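Local coordinates for protein putative oxidoreductase (Mycobacterium avium, PDB 3QHA) that probably catalyses NAD- or NADP-dependent oxidation of an alcohol group, like enzymes of the 3-hydroxyisobutyrate dehydrogenase family, at residues P29-M34 / T52-A57; D67-D72 / G89-H94; L73-V78 / K162-V167. One frame throughout, in Å; residues are numbered along the deposited sequence.

All three contacts lie in the Rossmann-fold domain, which probably binds the dinucleotide cofactor. Interaction 1 closes first along the sequence. Interactions 2 and 3 then cross, since their segments alternate. Strand 73-76 of interaction 3 lies in the sheet between strands 18-21 and 100-103. Interaction 1 packs helices 27-33 and 48-55; interaction 2 joins the end of helix 81-92 to the turn leading into strand 73-76. Interactions 1 and 3, centres 13 Å apart, touch: M34 packs on H75 and W164, and R33 NE probably hydrogen-bonds to H163 O. Interactions 2 and 3, centres 17 Å apart, touch through L91 and I74. Interactions 1 and 2 stay about 10 Å apart at their nearest atoms. Together the contacts tie helices to the central sheet.

Interaction 1: P29-M34 / T52-A57; sequences PMATRM and TPLAEA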
loop_
_atom_site.group_PDB
_atom_site.type_symbol
_atom_site.label_atom_id
_atom_site.label_comp_id
_atom_site.label_asym_id
_atom_site.label_seq_id
_atom_site.Cartn_x
_atom_site.Cartn_y
_atom_site.Cartn_z
ATOM N N PRO B 29 -6.254 16.030 17.162
ATOM C CA PRO B 29 -5.599 14.842 17.731
ATOM C C PRO B 29 -4.101 15.029 17.995
ATOM O O PRO B 29 -3.590 14.517 18.992
ATOM C CB PRO B 29 -5.843 13.741 16.689
ATOM C CG PRO B 29 -6.470 14.385 15.517
ATOM C CD PRO B 29 -6.930 15.748 15.882
ATOM N N MET B 30 -3.409 15.747 17.112
ATOM C CA MET B 30 -2.019 16.143 17.368
ATOM C C MET B 30 -1.898 16.951 18.651
ATOM O O MET B 30 -1.117 16.605 19.534
ATOM C CB MET B 30 -1.441 16.967 16.213
ATOM C CG MET B 30 -0.397 16.237 15.404
ATOM S SD MET B 30 0.443 17.325 14.243
ATOM C CE MET B 30 -0.739 17.307 12.911
ATOM N N ALA B 31 -2.666 18.031 18.743
ATOM C CA ALA B 31 -2.621 18.904 19.916
ATOM C C ALA B 31 -3.044 18.155 21.179
ATOM O O ALA B 31 -2.537 18.432 22.270
ATOM C CB ALA B 31 -3.496 20.137 19.704
ATOM N N THR B 32 -3.967 17.206 21.029
ATOM C CA THR B 32 -4.390 16.354 22.141
ATOM C C THR B 32 -3.242 15.471 22.639
ATOM O O THR B 32 -3.074 15.292 23.845
ATOM C CB THR B 32 -5.589 15.462 21.748
ATOM O OG1 THR B 32 -6.680 16.285 21.321
ATOM C CG2 THR B 32 -6.044 14.610 22.926
ATOM N N ARG B 33 -2.463 14.921 21.711
ATOM C CA ARG B 33 -1.266 14.150 22.061
ATOM C C ARG B 33 -0.270 15.027 22.824
ATOM O O ARG B 33 0.369 14.574 23.773
ATOM C CB ARG B 33 -0.613 13.568 20.797
ATOM C CG ARG B 33 0.786 12.985 20.988
ATOM C CD ARG B 33 0.770 11.749 21.877
ATOM N NE ARG B 33 2.106 11.181 22.057
ATOM C CZ ARG B 33 2.392 10.151 22.854
ATOM N NH1 ARG B 33 1.438 9.557 23.566
ATOM N NH2 ARG B 33 3.643 9.711 22.943
ATOM N N MET B 34 -0.157 16.286 22.409
ATOM C CA MET B 34 0.761 17.238 23.041
ATOM C C MET B 34 0.381 17.660 24.469
ATOM O O MET B 34 1.206 18.253 25.165
ATOM C CB MET B 34 0.916 18.483 22.169
ATOM C CG MET B 34 1.623 18.222 20.859
ATOM S SD MET B 34 1.823 19.720 19.889
ATOM C CE MET B 34 2.411 19.047 18.336
ATOM N N THR B 52 -12.989 23.319 23.218
ATOM C CA THR B 52 -13.456 22.743 24.485
ATOM C C THR B 52 -12.903 21.338 24.786
ATOM O O THR B 52 -12.457 21.086 25.906
ATOM C CB THR B 52 -15.005 22.755 24.573
ATOM O OG1 THR B 52 -15.487 24.079 24.310
ATOM C CG2 THR B 52 -15.472 22.309 25.951
ATOM N N PRO B 53 -12.923 20.424 23.793
ATOM C CA PRO B 53 -12.276 19.115 23.956
ATOM C C PRO B 53 -10.808 19.194 24.388
ATOM O O PRO B 53 -10.381 18.436 25.259
ATOM C CB PRO B 53 -12.377 18.503 22.558
ATOM C CG PRO B 53 -13.593 19.105 21.980
ATOM C CD PRO B 53 -13.674 20.500 22.526
ATOM N N LEU B 54 -10.048 20.095 23.770
ATOM C CA LEU B 54 -8.652 20.324 24.152
ATOM C C LEU B 54 -8.543 20.885 25.567
ATOM O O LEU B 54 -7.602 20.562 26.292
ATOM C CB LEU B 54 -7.949 21.262 23.161
ATOM C CG LEU B 54 -7.247 20.596 21.972
ATOM C CD1 LEU B 54 -6.106 19.699 22.447
ATOM C CD2 LEU B 54 -8.241 19.813 21.124
ATOM N N ALA B 55 -9.503 21.725 25.951
ATOM C CA ALA B 55 -9.563 22.250 27.313
ATOM C C ALA B 55 -9.694 21.114 28.325
ATOM O O ALA B 55 -8.951 21.063 29.307
ATOM C CB ALA B 55 -10.722 23.230 27.461
ATOM N N GLU B 56 -10.618 20.189 28.071
ATOM C CA GLU B 56 -10.846 19.079 29.004
ATOM C C GLU B 56 -9.856 17.918 28.842
ATOM O O GLU B 56 -9.953 16.916 29.549
ATOM C CB GLU B 56 -12.307 18.601 28.962
ATOM C CG GLU B 56 -12.796 18.006 27.646
ATOM C CD GLU B 56 -14.320 17.920 27.569
ATOM O OE1 GLU B 56 -15.011 18.655 28.313
ATOM O OE2 GLU B 56 -14.828 17.116 26.757
ATOM N N ALA B 57 -8.896 18.071 27.928
ATOM C CA ALA B 57 -7.743 17.178 27.836
ATOM C C ALA B 57 -6.530 17.745 28.586
ATOM O O ALA B 57 -5.513 17.062 28.726
ATOM C CB ALA B 57 -7.389 16.931 26.380
#
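The hydroxyl T32 OG1 faces L54 of helix 48-55 while it hydrogen-bonds to A28 O in its own helix. With its bond to A28 O made, the hydroxyl also has the L54 methyls packed against it. L54 CD1 lies 3.6 Å from T32 OG1 and L54 CD2 lies 3.9 Å from T32 OG1. The hydroxyl sits beside the backbone N of T32 (chi1 -58°), the placing that lets it reach back to A28. L54 CD1 also lies 3.6 Å from T32 N, against the helix backbone, and 3.8 Å from A31 CB. No hydrogen bond joins the two segments. Helix 27-33 follows strand 18-21, and helix 48-55 follows the neighbouring parallel strand 41-44, as in the first beta-alpha-beta units of a Rossmann fold. The glycines G22, G24 and G27 before P29 fit the GxGxxG pattern of dinucleotide-binding proteins. A31 and L54 both also touch L23 of the glycine-rich turn between strand 18-21 and helix 27-33, and both rest on V43 of the sheet. The methyl T32 CG2, anti to the backbone N, is 4.4 Å from A57 CB, just past helix 48-55.

Interaction 2: D67-D72 / G89-H94; sequences DVAAAD and GELAGH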
loop_
_atom_site.group_PDB
_atom_site.type_symbol
_atom_site.label_atom_id
_atom_site.label_comp_id
_atom_site.label_asym_id
_atom_site.label_seq_id
_atom_site.Cartn_x
_atom_site.Cartn_y
_atom_site.Cartn_z
ATOM N N ASP B 67 -1.658 35.640 21.310
ATOM C CA ASP B 67 -1.425 35.036 22.621
ATOM C C ASP B 67 -0.525 33.801 22.502
ATOM O O ASP B 67 0.378 33.598 23.316
ATOM C CB ASP B 67 -2.769 34.652 23.262
ATOM C CG ASP B 67 -2.660 34.361 24.753
ATOM O OD1 ASP B 67 -1.579 34.576 25.346
ATOM O OD2 ASP B 67 -3.673 33.916 25.337
ATOM N N VAL B 68 -0.770 32.994 21.470
ATOM C CA VAL B 68 -0.026 31.751 21.243
ATOM C C VAL B 68 1.461 32.009 20.964
ATOM O O VAL B 68 2.304 31.152 21.229
ATOM C CB VAL B 68 -0.643 30.934 20.077
ATOM C CG1 VAL B 68 0.136 29.648 19.838
ATOM C CG2 VAL B 68 -2.102 30.618 20.367
ATOM N N ALA B 69 1.775 33.201 20.455
ATOM C CA ALA B 69 3.152 33.579 20.115
ATOM C C ALA B 69 4.151 33.540 21.281
ATOM O O ALA B 69 5.358 33.584 21.050
ATOM C CB ALA B 69 3.169 34.961 19.468
ATOM N N ALA B 70 3.662 33.463 22.518
ATOM C CA ALA B 70 4.539 33.356 23.690
ATOM C C ALA B 70 5.304 32.025 23.757
ATOM O O ALA B 70 6.359 31.949 24.390
ATOM C CB ALA B 70 3.736 33.563 24.971
ATOM N N ALA B 71 4.775 30.988 23.108
ATOM C CA ALA B 71 5.368 29.647 23.161
ATOM C C ALA B 71 6.702 29.558 22.421
ATOM O O ALA B 71 6.995 30.372 21.544
ATOM C CB ALA B 71 4.395 28.617 22.601
ATOM N N ASP B 72 7.499 28.555 22.784
ATOM C CA ASP B 72 8.814 28.330 22.174
ATOM C C ASP B 72 8.707 27.651 20.812
ATOM O O ASP B 72 9.494 27.941 19.908
ATOM C CB ASP B 72 9.690 27.457 23.079
ATOM C CG ASP B 72 9.912 28.066 24.449
ATOM O OD1 ASP B 72 9.665 27.364 25.451
ATOM O OD2 ASP B 72 10.330 29.240 24.526
ATOM N N GLY B 89 2.231 35.603 9.835
ATOM C CA GLY B 89 2.297 37.064 9.790
ATOM C C GLY B 89 1.797 37.718 11.069
ATOM O O GLY B 89 2.340 38.730 11.507
ATOM N N GLU B 90 0.759 37.134 11.663
ATOM C CA GLU B 90 0.217 37.592 12.946
ATOM C C GLU B 90 1.163 37.223 14.093
ATOM O O GLU B 90 1.414 38.037 14.983
ATOM C CB GLU B 90 -1.180 36.989 13.168
ATOM C CG GLU B 90 -1.791 37.176 14.564
ATOM C CD GLU B 90 -2.318 38.579 14.826
ATOM O OE1 GLU B 90 -2.181 39.458 13.948
ATOM O OE2 GLU B 90 -2.879 38.801 15.922
ATOM N N LEU B 91 1.677 35.994 14.066
ATOM C CA LEU B 91 2.647 35.525 15.064
ATOM C C LEU B 91 3.965 36.310 15.037
ATOM O O LEU B 91 4.596 36.507 16.077
ATOM C CB LEU B 91 2.961 34.039 14.850
ATOM C CG LEU B 91 1.876 33.008 15.172
ATOM C CD1 LEU B 91 2.300 31.630 14.672
ATOM C CD2 LEU B 91 1.585 32.974 16.664
ATOM N N ALA B 92 4.370 36.749 13.845
ATOM C CA ALA B 92 5.683 37.371 13.634
ATOM C C ALA B 92 5.889 38.658 14.435
ATOM O O ALA B 92 7.019 38.984 14.805
ATOM C CB ALA B 92 5.908 37.638 12.147
ATOM N N GLY B 93 4.801 39.379 14.699
ATOM C CA GLY B 93 4.858 40.614 15.484
ATOM C C GLY B 93 4.836 40.421 16.994
ATOM O O GLY B 93 4.964 41.395 17.738
ATOM N N HIS B 94 4.672 39.178 17.452
ATOM C CA HIS B 94 4.547 38.887 18.888
ATOM C C HIS B 94 5.523 37.838 19.446
ATOM O O HIS B 94 5.764 37.809 20.654
ATOM C CB HIS B 94 3.113 38.449 19.200
ATOM C CG HIS B 94 2.090 39.519 18.971
ATOM N ND1 HIS B 94 1.387 39.637 17.792
ATOM C CD2 HIS B 94 1.651 40.519 19.773
ATOM C CE1 HIS B 94 0.559 40.663 17.875
ATOM N NE2 HIS B 94 0.699 41.216 19.067
#
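V68 is the first residue of its segment to meet the other helix. Its carbonyl carbon, V68 C, lies 4.4 Å from L91 CD2, a loose approach. The V68 side chain packs on I74 and I21 of the sheet. A69 comes next and carries most of the contact. Its CB points at the end of helix 81-92 and lies between two side chains. On one of them, L91 CD2 is 3.8 Å from A69 CB and also 3.8 Å from A69 N. On the other, H94 CB is 3.5 Å from A69 CB. The methyl therefore packs on a branch tip of L91 and on the root of H94, not on the imidazole. The H94 ring turns back to its own helix. H94 ND1 donates to E90 O over 3.2 Å, nearly straight at 167°. The oxygen lies in the ring plane, at the ring edge, so the bond probably helps set the rotation of the imidazole. The placing of H94 CG beside its backbone N (chi1 -65°) allows this. A69 itself sits in a type I beta turn from V68 to A71, closed by A71 N to V68 O at 3.1 Å. The chain then runs to D72, whose carboxylate oxygen OD1 accepts from K17 N beside the entry to strand 73-76. L91 also rests on I74, I76 and I21. Helix 81-92 thus covers the sheet while its C-terminal end and H94 just after it pack on the turn before strand 73-76, within the alternating strands and helices of a Rossmann fold.

Interaction 3: L73-V78 / K162-V167; sequences LIHITV and KHWAAV
The two backbones stay well apart: the nearest CA atoms, those of H75 and W164, are 12.0 Å from each other. Segment 73-78 begins as strand 73-76, an inner parallel strand of the Rossmann sheet. Segment 162-167 is the end of helix 151-164, and it passes at A165 into the last strand of the same sheet. The chain turns a corner at A166, where A166 and V167 pack on H218 of the second subunit. Two flat side chains, both buried, span the gap. H75 CE1 lies 3.9 Å from W164 NE1 and 4.1 Å from W164 CZ2. The planes of the imidazole and the five-membered ring stand at 88°, with centroids 5.5 Å apart, but the approach is oblique. W164 CG lies between its backbone N and carbonyl carbon (chi1 55°), a torsion with which the indole reaches H75. Both nitrogens of H75 have partners. ND1 is hydrogen-bonded to H104 NE2, and the H104 ring also meets that of W164. H75 NE2 is hydrogen-bonded to a water 2.8 Å away, which bridges it to W164. The same water accepts the indole N-H of W164, with NE1 3.0 Å from its oxygen, and lies in the indole plane at its edge.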
loop_
_atom_site.group_PDB
_atom_site.type_symbol
_atom_site.label_atom_id
_atom_site.label_comp_id
_atom_site.label_asym_id
_atom_site.label_seq_id
_atom_site.Cartn_x
_atom_site.Cartn_y
_atom_site.Cartn_z
ATOM N N LEU B 73 7.756 26.728 20.685
ATOM C CA LEU B 73 7.559 25.965 19.452
ATOM C C LEU B 73 6.079 25.968 19.096
ATOM O O LEU B 73 5.262 25.385 19.809
ATOM C CB LEU B 73 8.073 24.533 19.622
ATOM C CG LEU B 73 7.834 23.540 18.477
ATOM C CD1 LEU B 73 8.408 24.044 17.157
ATOM C CD2 LEU B 73 8.419 22.186 18.832
ATOM N N ILE B 74 5.749 26.621 17.988
ATOM C CA ILE B 74 4.363 26.878 17.612
ATOM C C ILE B 74 4.001 26.065 16.382
ATOM O O ILE B 74 4.596 26.240 15.321
ATOM C CB ILE B 74 4.144 28.372 17.301
ATOM C CG1 ILE B 74 4.479 29.229 18.524
ATOM C CG2 ILE B 74 2.706 28.624 16.859
ATOM C CD1 ILE B 74 4.663 30.691 18.201
ATOM N N HIS B 75 3.015 25.186 16.531
ATOM C CA HIS B 75 2.574 24.312 15.452
ATOM C C HIS B 75 1.373 24.917 14.728
ATOM O O HIS B 75 0.451 25.434 15.370
ATOM C CB HIS B 75 2.190 22.946 16.015
ATOM C CG HIS B 75 3.315 22.231 16.696
ATOM N ND1 HIS B 75 4.214 21.439 16.015
ATOM C CD2 HIS B 75 3.677 22.172 18.000
ATOM C CE1 HIS B 75 5.086 20.931 16.867
ATOM N NE2 HIS B 75 4.784 21.362 18.078
ATOM N N ILE B 76 1.378 24.848 13.398
ATOM C CA ILE B 76 0.284 25.389 12.588
ATOM C C ILE B 76 -0.266 24.336 11.624
ATOM O O ILE B 76 0.466 23.807 10.785
ATOM C CB ILE B 76 0.741 26.620 11.774
ATOM C CG1 ILE B 76 1.162 27.758 12.705
ATOM C CG2 ILE B 76 -0.376 27.101 10.844
ATOM C CD1 ILE B 76 1.826 28.908 11.978
ATOM N N THR B 77 -1.558 24.042 11.759
ATOM C CA THR B 77 -2.278 23.168 10.836
ATOM C C THR B 77 -3.599 23.832 10.468
ATOM O O THR B 77 -4.562 23.769 11.231
ATOM C CB THR B 77 -2.565 21.785 11.464
ATOM O OG1 THR B 77 -1.336 21.175 11.869
ATOM C CG2 THR B 77 -3.278 20.872 10.468
ATOM N N VAL B 78 -3.633 24.475 9.301
ATOM C CA VAL B 78 -4.831 25.179 8.826
ATOM C C VAL B 78 -5.138 24.791 7.370
ATOM O O VAL B 78 -4.522 23.870 6.833
ATOM C CB VAL B 78 -4.686 26.715 9.001
ATOM C CG1 VAL B 78 -4.655 27.075 10.481
ATOM C CG2 VAL B 78 -3.436 27.227 8.291
ATOM N N LYS B 162 9.538 13.923 18.467
ATOM C CA LYS B 162 9.557 12.496 18.811
ATOM C C LYS B 162 8.399 12.075 19.725
ATOM O O LYS B 162 8.010 10.907 19.737
ATOM C CB LYS B 162 10.891 12.121 19.466
ATOM N N HIS B 163 7.853 13.023 20.482
ATOM C CA HIS B 163 6.727 12.758 21.376
ATOM C C HIS B 163 5.437 12.415 20.625
ATOM O O HIS B 163 4.663 11.570 21.079
ATOM C CB HIS B 163 6.488 13.960 22.297
ATOM C CG HIS B 163 5.216 13.882 23.079
ATOM N ND1 HIS B 163 5.027 12.984 24.107
ATOM C CD2 HIS B 163 4.066 14.591 22.982
ATOM C CE1 HIS B 163 3.816 13.144 24.611
ATOM N NE2 HIS B 163 3.213 14.114 23.947
ATOM N N TRP B 164 5.206 13.073 19.488
ATOM C CA TRP B 164 3.978 12.868 18.706
ATOM C C TRP B 164 4.211 12.208 17.343
ATOM O O TRP B 164 3.251 11.878 16.637
ATOM C CB TRP B 164 3.220 14.191 18.525
ATOM C CG TRP B 164 4.026 15.301 17.914
ATOM C CD1 TRP B 164 4.668 16.306 18.579
ATOM C CD2 TRP B 164 4.271 15.524 16.517
ATOM N NE1 TRP B 164 5.297 17.140 17.687
ATOM C CE2 TRP B 164 5.069 16.683 16.415
ATOM C CE3 TRP B 164 3.897 14.856 15.344
ATOM C CZ2 TRP B 164 5.506 17.187 15.188
ATOM C CZ3 TRP B 164 4.329 15.363 14.120
ATOM C CH2 TRP B 164 5.124 16.518 14.055
ATOM N N ALA B 165 5.476 12.022 16.972
ATOM C CA ALA B 165 5.827 11.364 15.718
ATOM C C ALA B 165 6.791 10.214 15.983
ATOM O O ALA B 165 7.864 10.420 16.555
ATOM C CB ALA B 165 6.454 12.359 14.759
ATOM N N ALA B 166 6.401 9.011 15.568
ATOM C CA ALA B 166 7.259 7.829 15.677
ATOM C C ALA B 166 8.359 7.816 14.612
ATOM O O ALA B 166 9.382 7.149 14.786
ATOM C CB ALA B 166 6.424 6.563 15.578
ATOM N N VAL B 167 8.136 8.532 13.510
ATOM C CA VAL B 167 9.123 8.652 12.435
ATOM C C VAL B 167 9.358 10.124 12.101
ATOM O O VAL B 167 8.467 10.800 11.582
ATOM C CB VAL B 167 8.668 7.901 11.165
ATOM C CG1 VAL B 167 9.529 8.288 9.968
ATOM C CG2 VAL B 167 8.715 6.397 11.393
HETATM O O HOH W 1 6.151 19.367 19.472
#